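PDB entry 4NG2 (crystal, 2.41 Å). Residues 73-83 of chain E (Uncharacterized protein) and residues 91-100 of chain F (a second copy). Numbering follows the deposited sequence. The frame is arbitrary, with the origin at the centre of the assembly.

Chain E (73-83) QLWTAFAFGRD
Chain F (91-100) KTAFEVAFLT

Leu99(F), its CA-to-CB bond pointing toward chain E with chi1 m (-87°) and chi2 at 145°, forms the apolar centre. Its CD1 sits over one face of the Phe78(E) ring (t, chi2 84°), 3.5 Å from the centroid, and meets the Trp75(E) edge at CE3, 3.5 Å away; its CD2 lies 3.8 Å from CD2 of Leu74(E) (t, p). The chain E helix starts at Leu74(E), after the N-cap residue Gln73(E) (phi/psi -124/53); 91-100 of chain F, a second copy, is a segment of a longer helix. Helical phi/psi are roughly -65/-43, with psi -20 at Asp83(E). The axes approach to 9.5 Å, N-to-C directions 131° apart, and CA of Trp75(E) lies 6.0 Å from CA of Leu99(F). The CA-to-CB bond of Trp75(E) points sideways to chain F, but chi1 t and chi2 -109° bring the indole among Thr92(F), Glu95(F), Val96(F) and Leu99(F). Beta-branched Val96(F) (t) places CG2 over the indole face, 3.8 Å from the six-ring centroid. Together the stretches bury 422 Å². At the polar edge, Arg82(E) (t, t, p, chi4 -176°) reaches buried Glu95(F) (m, t, chi3 -3°): NH1 donates to OE2, whose place is less sure, at 3.2 Å in a salt bridge, with weak bonds to OE1 from NH1 (3.3 Å) and NH2 (3.4 Å).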

ATOM      1  N   GLN E  73     -20.519 -16.521  -0.844  1.00 59.44           N
ATOM      2  CA  GLN E  73     -19.699 -16.749   0.356  1.00 55.10           C
ATOM      3  C   GLN E  73     -18.233 -16.315   0.190  1.00 54.13           C
ATOM      4  O   GLN E  73     -17.322 -17.110   0.448  1.00 47.55           O
ATOM      5  CB  GLN E  73     -19.755 -18.232   0.755  1.00 63.38           C
ATOM      6  CG  GLN E  73     -20.927 -18.608   1.670  1.00 77.25           C
ATOM      7  CD  GLN E  73     -20.515 -18.781   3.140  1.00 74.16           C
ATOM      8  OE1 GLN E  73     -21.263 -18.442   4.065  1.00 67.46           O
ATOM      9  NE2 GLN E  73     -19.322 -19.321   3.353  1.00 83.76           N
ATOM     10  N   LEU E  74     -18.006 -15.065  -0.227  1.00 49.25           N
ATOM     11  CA  LEU E  74     -16.669 -14.600  -0.643  1.00 47.64           C
ATOM     12  C   LEU E  74     -15.594 -14.545   0.463  1.00 41.83           C
ATOM     13  O   LEU E  74     -14.435 -14.939   0.243  1.00 41.18           O
ATOM     14  CB  LEU E  74     -16.759 -13.230  -1.328  1.00 44.98           C
ATOM     15  CG  LEU E  74     -15.471 -12.714  -1.980  1.00 46.99           C
ATOM     16  CD1 LEU E  74     -15.053 -13.573  -3.179  1.00 40.57           C
ATOM     17  CD2 LEU E  74     -15.596 -11.257  -2.398  1.00 44.61           C
ATOM     18  N   TRP E  75     -15.962 -14.043   1.637  1.00 35.78           N
ATOM     19  CA  TRP E  75     -14.994 -13.949   2.734  1.00 39.43           C
ATOM     20  C   TRP E  75     -14.489 -15.314   3.170  1.00 41.02           C
ATOM     21  O   TRP E  75     -13.330 -15.461   3.560  1.00 40.24           O
ATOM     22  CB  TRP E  75     -15.593 -13.229   3.931  1.00 32.81           C
ATOM     23  CG  TRP E  75     -14.778 -13.358   5.195  1.00 43.59           C
ATOM     24  CD1 TRP E  75     -15.103 -14.078   6.305  1.00 46.63           C
ATOM     25  CD2 TRP E  75     -13.521 -12.729   5.481  1.00 38.90           C
ATOM     26  NE1 TRP E  75     -14.129 -13.939   7.260  1.00 42.52           N
ATOM     27  CE2 TRP E  75     -13.146 -13.119   6.782  1.00 41.86           C
ATOM     28  CE3 TRP E  75     -12.675 -11.876   4.760  1.00 46.59           C
ATOM     29  CZ2 TRP E  75     -11.967 -12.690   7.380  1.00 37.28           C
ATOM     30  CZ3 TRP E  75     -11.498 -11.448   5.354  1.00 42.86           C
ATOM     31  CH2 TRP E  75     -11.157 -11.858   6.655  1.00 47.10           C
ATOM     32  N   THR E  76     -15.361 -16.308   3.106  1.00 37.25           N
ATOM     33  CA  THR E  76     -15.003 -17.661   3.493  1.00 36.51           C
ATOM     34  C   THR E  76     -13.947 -18.253   2.588  1.00 36.78           C
ATOM     35  O   THR E  76     -13.061 -18.949   3.057  1.00 38.54           O
ATOM     36  CB  THR E  76     -16.204 -18.589   3.429  1.00 41.12           C
ATOM     37  OG1 THR E  76     -17.125 -18.234   4.464  1.00 42.48           O
ATOM     38  CG2 THR E  76     -15.754 -20.030   3.617  1.00 39.55           C
ATOM     39  N   ALA E  77     -14.034 -18.001   1.291  1.00 33.99           N
ATOM     40  CA  ALA E  77     -13.052 -18.585   0.384  1.00 35.45           C
ATOM     41  C   ALA E  77     -11.715 -17.941   0.616  1.00 35.18           C
ATOM     42  O   ALA E  77     -10.662 -18.573   0.521  1.00 37.10           O
ATOM     43  CB  ALA E  77     -13.466 -18.411  -1.068  1.00 38.46           C
ATOM     44  N   PHE E  78     -11.766 -16.657   0.907  1.00 37.77           N
ATOM     45  CA  PHE E  78     -10.560 -15.898   1.157  1.00 34.01           C
ATOM     46  C   PHE E  78      -9.953 -16.329   2.503  1.00 32.06           C
ATOM     47  O   PHE E  78      -8.769 -16.654   2.574  1.00 32.76           O
ATOM     48  CB  PHE E  78     -10.917 -14.410   1.106  1.00 34.52           C
ATOM     49  CG  PHE E  78      -9.812 -13.510   1.464  1.00 31.73           C
ATOM     50  CD1 PHE E  78      -8.877 -13.137   0.524  1.00 36.83           C
ATOM     51  CD2 PHE E  78      -9.708 -13.015   2.745  1.00 30.74           C
ATOM     52  CE1 PHE E  78      -7.836 -12.276   0.864  1.00 37.00           C
ATOM     53  CE2 PHE E  78      -8.685 -12.160   3.091  1.00 37.49           C
ATOM     54  CZ  PHE E  78      -7.746 -11.789   2.156  1.00 36.23           C
ATOM     55  N   ALA E  79     -10.772 -16.387   3.550  1.00 24.00           N
ATOM     56  CA  ALA E  79     -10.293 -16.769   4.873  1.00 21.26           C
ATOM     57  C   ALA E  79      -9.760 -18.174   4.898  1.00 25.49           C
ATOM     58  O   ALA E  79      -8.690 -18.422   5.479  1.00 27.01           O
ATOM     59  CB  ALA E  79     -11.373 -16.619   5.921  1.00 25.00           C
ATOM     60  N   PHE E  80     -10.468 -19.107   4.272  1.00 24.93           N
ATOM     61  CA  PHE E  80      -9.960 -20.478   4.287  1.00 26.87           C
ATOM     62  C   PHE E  80      -8.734 -20.663   3.424  1.00 31.95           C
ATOM     63  O   PHE E  80      -7.824 -21.398   3.796  1.00 34.80           O
ATOM     64  CB  PHE E  80     -11.051 -21.508   3.981  1.00 30.55           C
ATOM     65  CG  PHE E  80     -11.850 -21.874   5.188  1.00 27.14           C
ATOM     66  CD1 PHE E  80     -12.942 -21.096   5.576  1.00 24.65           C
ATOM     67  CD2 PHE E  80     -11.471 -22.941   5.985  1.00 30.03           C
ATOM     68  CE1 PHE E  80     -13.682 -21.402   6.708  1.00 34.08           C
ATOM     69  CE2 PHE E  80     -12.210 -23.253   7.138  1.00 30.86           C
ATOM     70  CZ  PHE E  80     -13.319 -22.475   7.491  1.00 30.64           C
ATOM     71  N   GLY E  81      -8.688 -19.970   2.290  1.00 34.61           N
ATOM     72  CA  GLY E  81      -7.524 -20.036   1.420  1.00 28.92           C
ATOM     73  C   GLY E  81      -6.247 -19.475   2.023  1.00 30.36           C
ATOM     74  O   GLY E  81      -5.194 -20.109   1.938  1.00 36.24           O
ATOM     75  N   ARG E  82      -6.331 -18.284   2.615  1.00 27.81           N
ATOM     76  CA  ARG E  82      -5.160 -17.671   3.256  1.00 27.24           C
ATOM     77  C   ARG E  82      -4.650 -18.524   4.425  1.00 31.00           C
ATOM     78  O   ARG E  82      -3.446 -18.712   4.598  1.00 27.27           O
ATOM     79  CB  ARG E  82      -5.517 -16.276   3.771  1.00 22.36           C
ATOM     80  CG  ARG E  82      -4.327 -15.501   4.259  1.00 26.36           C
ATOM     81  CD  ARG E  82      -4.755 -14.160   4.807  1.00 29.53           C
ATOM     82  NE  ARG E  82      -5.825 -14.272   5.795  1.00 25.96           N
ATOM     83  CZ  ARG E  82      -6.401 -13.219   6.356  1.00 27.80           C
ATOM     84  NH1 ARG E  82      -5.990 -12.010   6.014  1.00 27.60           N
ATOM     85  NH2 ARG E  82      -7.379 -13.358   7.243  1.00 24.32           N
ATOM     86  N   ASP E  83      -5.585 -19.040   5.220  1.00 36.14           N
ATOM     87  CA  ASP E  83      -5.278 -19.876   6.380  1.00 35.38           C
ATOM     88  C   ASP E  83      -4.507 -21.154   6.001  1.00 36.60           C
ATOM     89  O   ASP E  83      -3.845 -21.753   6.840  1.00 33.53           O
ATOM     90  CB  ASP E  83      -6.576 -20.228   7.124  1.00 35.85           C
ATOM     91  CG  ASP E  83      -6.343 -21.081   8.357  1.00 43.50           C
ATOM     92  OD1 ASP E  83      -5.867 -20.536   9.384  1.00 41.89           O
ATOM     93  OD2 ASP E  83      -6.658 -22.293   8.305  1.00 46.89           O
TER
ATOM     94  N   LYS F  91      -8.465  -5.039  12.357  1.00 34.72           N
ATOM     95  CA  LYS F  91      -7.967  -5.338  11.020  1.00 30.97           C
ATOM     96  C   LYS F  91      -8.886  -6.365  10.371  1.00 32.64           C
ATOM     97  O   LYS F  91      -9.284  -6.223   9.206  1.00 35.78           O
ATOM     98  CB  LYS F  91      -6.538  -5.875  11.075  1.00 28.93           C
ATOM     99  CG  LYS F  91      -5.472  -4.816  11.315  1.00 31.48           C
ATOM    100  CD  LYS F  91      -4.142  -5.484  11.597  1.00 30.43           C
ATOM    101  CE  LYS F  91      -3.169  -4.501  12.211  1.00 30.98           C
ATOM    102  NZ  LYS F  91      -2.836  -3.387  11.291  1.00 33.61           N
ATOM    103  N   THR F  92      -9.222  -7.400  11.130  1.00 32.34           N
ATOM    104  CA  THR F  92     -10.037  -8.464  10.583  1.00 33.29           C
ATOM    105  C   THR F  92     -11.423  -7.929  10.235  1.00 36.97           C
ATOM    106  O   THR F  92     -11.999  -8.331   9.224  1.00 35.03           O
ATOM    107  CB  THR F  92     -10.128  -9.690  11.519  1.00 38.68           C
ATOM    108  OG1 THR F  92      -8.806 -10.167  11.816  1.00 39.41           O
ATOM    109  CG2 THR F  92     -10.880 -10.803  10.823  1.00 36.24           C
ATOM    110  N   ALA F  93     -11.938  -7.013  11.059  1.00 32.31           N
ATOM    111  CA  ALA F  93     -13.228  -6.389  10.794  1.00 39.77           C
ATOM    112  C   ALA F  93     -13.137  -5.571   9.506  1.00 36.83           C
ATOM    113  O   ALA F  93     -14.014  -5.645   8.653  1.00 37.63           O
ATOM    114  CB  ALA F  93     -13.677  -5.529  11.978  1.00 35.61           C
ATOM    115  N   PHE F  94     -12.056  -4.817   9.345  1.00 36.12           N
ATOM    116  CA  PHE F  94     -11.841  -4.102   8.099  1.00 36.24           C
ATOM    117  C   PHE F  94     -11.956  -5.056   6.916  1.00 36.82           C
ATOM    118  O   PHE F  94     -12.745  -4.811   6.008  1.00 43.36           O
ATOM    119  CB  PHE F  94     -10.484  -3.406   8.073  1.00 34.86           C
ATOM    120  CG  PHE F  94     -10.187  -2.730   6.762  1.00 35.48           C
ATOM    121  CD1 PHE F  94      -9.615  -3.432   5.721  1.00 32.69           C
ATOM    122  CD2 PHE F  94     -10.518  -1.390   6.565  1.00 36.06           C
ATOM    123  CE1 PHE F  94      -9.358  -2.811   4.517  1.00 32.88           C
ATOM    124  CE2 PHE F  94     -10.272  -0.770   5.365  1.00 37.64           C
ATOM    125  CZ  PHE F  94      -9.687  -1.478   4.341  1.00 32.88           C
ATOM    126  N   GLU F  95     -11.177  -6.140   6.927  1.00 44.55           N
ATOM    127  CA  GLU F  95     -11.177  -7.134   5.848  1.00 40.00           C
ATOM    128  C   GLU F  95     -12.551  -7.713   5.503  1.00 38.58           C
ATOM    129  O   GLU F  95     -12.878  -7.873   4.330  1.00 32.91           O
ATOM    130  CB  GLU F  95     -10.259  -8.301   6.203  1.00 38.02           C
ATOM    131  CG  GLU F  95      -8.786  -7.966   6.194  1.00 40.24           C
ATOM    132  CD  GLU F  95      -7.920  -9.125   6.669  1.00 39.08           C
ATOM    133  OE1 GLU F  95      -8.468 -10.176   7.062  1.00 40.55           O
ATOM    134  OE2 GLU F  95      -6.680  -8.981   6.644  1.00 47.72           O
ATOM    135  N   VAL F  96     -13.326  -8.078   6.518  1.00 39.69           N
ATOM    136  CA  VAL F  96     -14.627  -8.684   6.278  1.00 39.19           C
ATOM    137  C   VAL F  96     -15.507  -7.711   5.508  1.00 43.79           C
ATOM    138  O   VAL F  96     -16.129  -8.072   4.515  1.00 44.38           O
ATOM    139  CB  VAL F  96     -15.337  -9.092   7.589  1.00 40.78           C
ATOM    140  CG1 VAL F  96     -16.750  -9.537   7.299  1.00 33.86           C
ATOM    141  CG2 VAL F  96     -14.581 -10.217   8.276  1.00 42.61           C
ATOM    142  N   ALA F  97     -15.543  -6.468   5.964  1.00 35.72           N
ATOM    143  CA  ALA F  97     -16.365  -5.442   5.333  1.00 34.07           C
ATOM    144  C   ALA F  97     -15.891  -5.122   3.929  1.00 38.16           C
ATOM    145  O   ALA F  97     -16.692  -4.984   3.029  1.00 40.04           O
ATOM    146  CB  ALA F  97     -16.404  -4.188   6.192  1.00 38.13           C
ATOM    147  N   PHE F  98     -14.581  -5.025   3.734  1.00 34.91           N
ATOM    148  CA  PHE F  98     -14.025  -4.792   2.401  1.00 35.43           C
ATOM    149  C   PHE F  98     -14.402  -5.892   1.410  1.00 38.57           C
ATOM    150  O   PHE F  98     -14.871  -5.604   0.303  1.00 39.98           O
ATOM    151  CB  PHE F  98     -12.518  -4.707   2.502  1.00 34.54           C
ATOM    152  CG  PHE F  98     -11.844  -4.115   1.303  1.00 31.77           C
ATOM    153  CD1 PHE F  98     -11.558  -2.767   1.257  1.00 30.78           C
ATOM    154  CD2 PHE F  98     -11.422  -4.924   0.261  1.00 29.87           C
ATOM    155  CE1 PHE F  98     -10.886  -2.225   0.184  1.00 29.20           C
ATOM    156  CE2 PHE F  98     -10.741  -4.403  -0.814  1.00 29.38           C
ATOM    157  CZ  PHE F  98     -10.475  -3.048  -0.860  1.00 33.15           C
ATOM    158  N   LEU F  99     -14.194  -7.153   1.789  1.00 40.77           N
ATOM    159  CA  LEU F  99     -14.509  -8.255   0.882  1.00 40.73           C
ATOM    160  C   LEU F  99     -16.017  -8.441   0.670  1.00 42.56           C
ATOM    161  O   LEU F  99     -16.452  -8.703  -0.450  1.00 39.86           O
ATOM    162  CB  LEU F  99     -13.835  -9.551   1.311  1.00 41.69           C
ATOM    163  CG  LEU F  99     -12.417  -9.718   0.755  1.00 38.00           C
ATOM    164  CD1 LEU F  99     -11.535 -10.422   1.753  1.00 36.24           C
ATOM    165  CD2 LEU F  99     -12.411 -10.479  -0.563  1.00 36.32           C
ATOM    166  N   THR F 100     -16.816  -8.282   1.723  1.00 37.31           N
ATOM    167  CA  THR F 100     -18.261  -8.309   1.557  1.00 37.52           C
ATOM    168  C   THR F 100     -18.715  -7.273   0.516  1.00 43.20           C
ATOM    169  O   THR F 100     -19.538  -7.585  -0.365  1.00 40.93           O
ATOM    170  CB  THR F 100     -19.009  -8.035   2.863  1.00 35.60           C
ATOM    171  OG1 THR F 100     -18.554  -8.941   3.872  1.00 40.15           O
ATOM    172  CG2 THR F 100     -20.488  -8.238   2.660  1.00 38.63           C
TER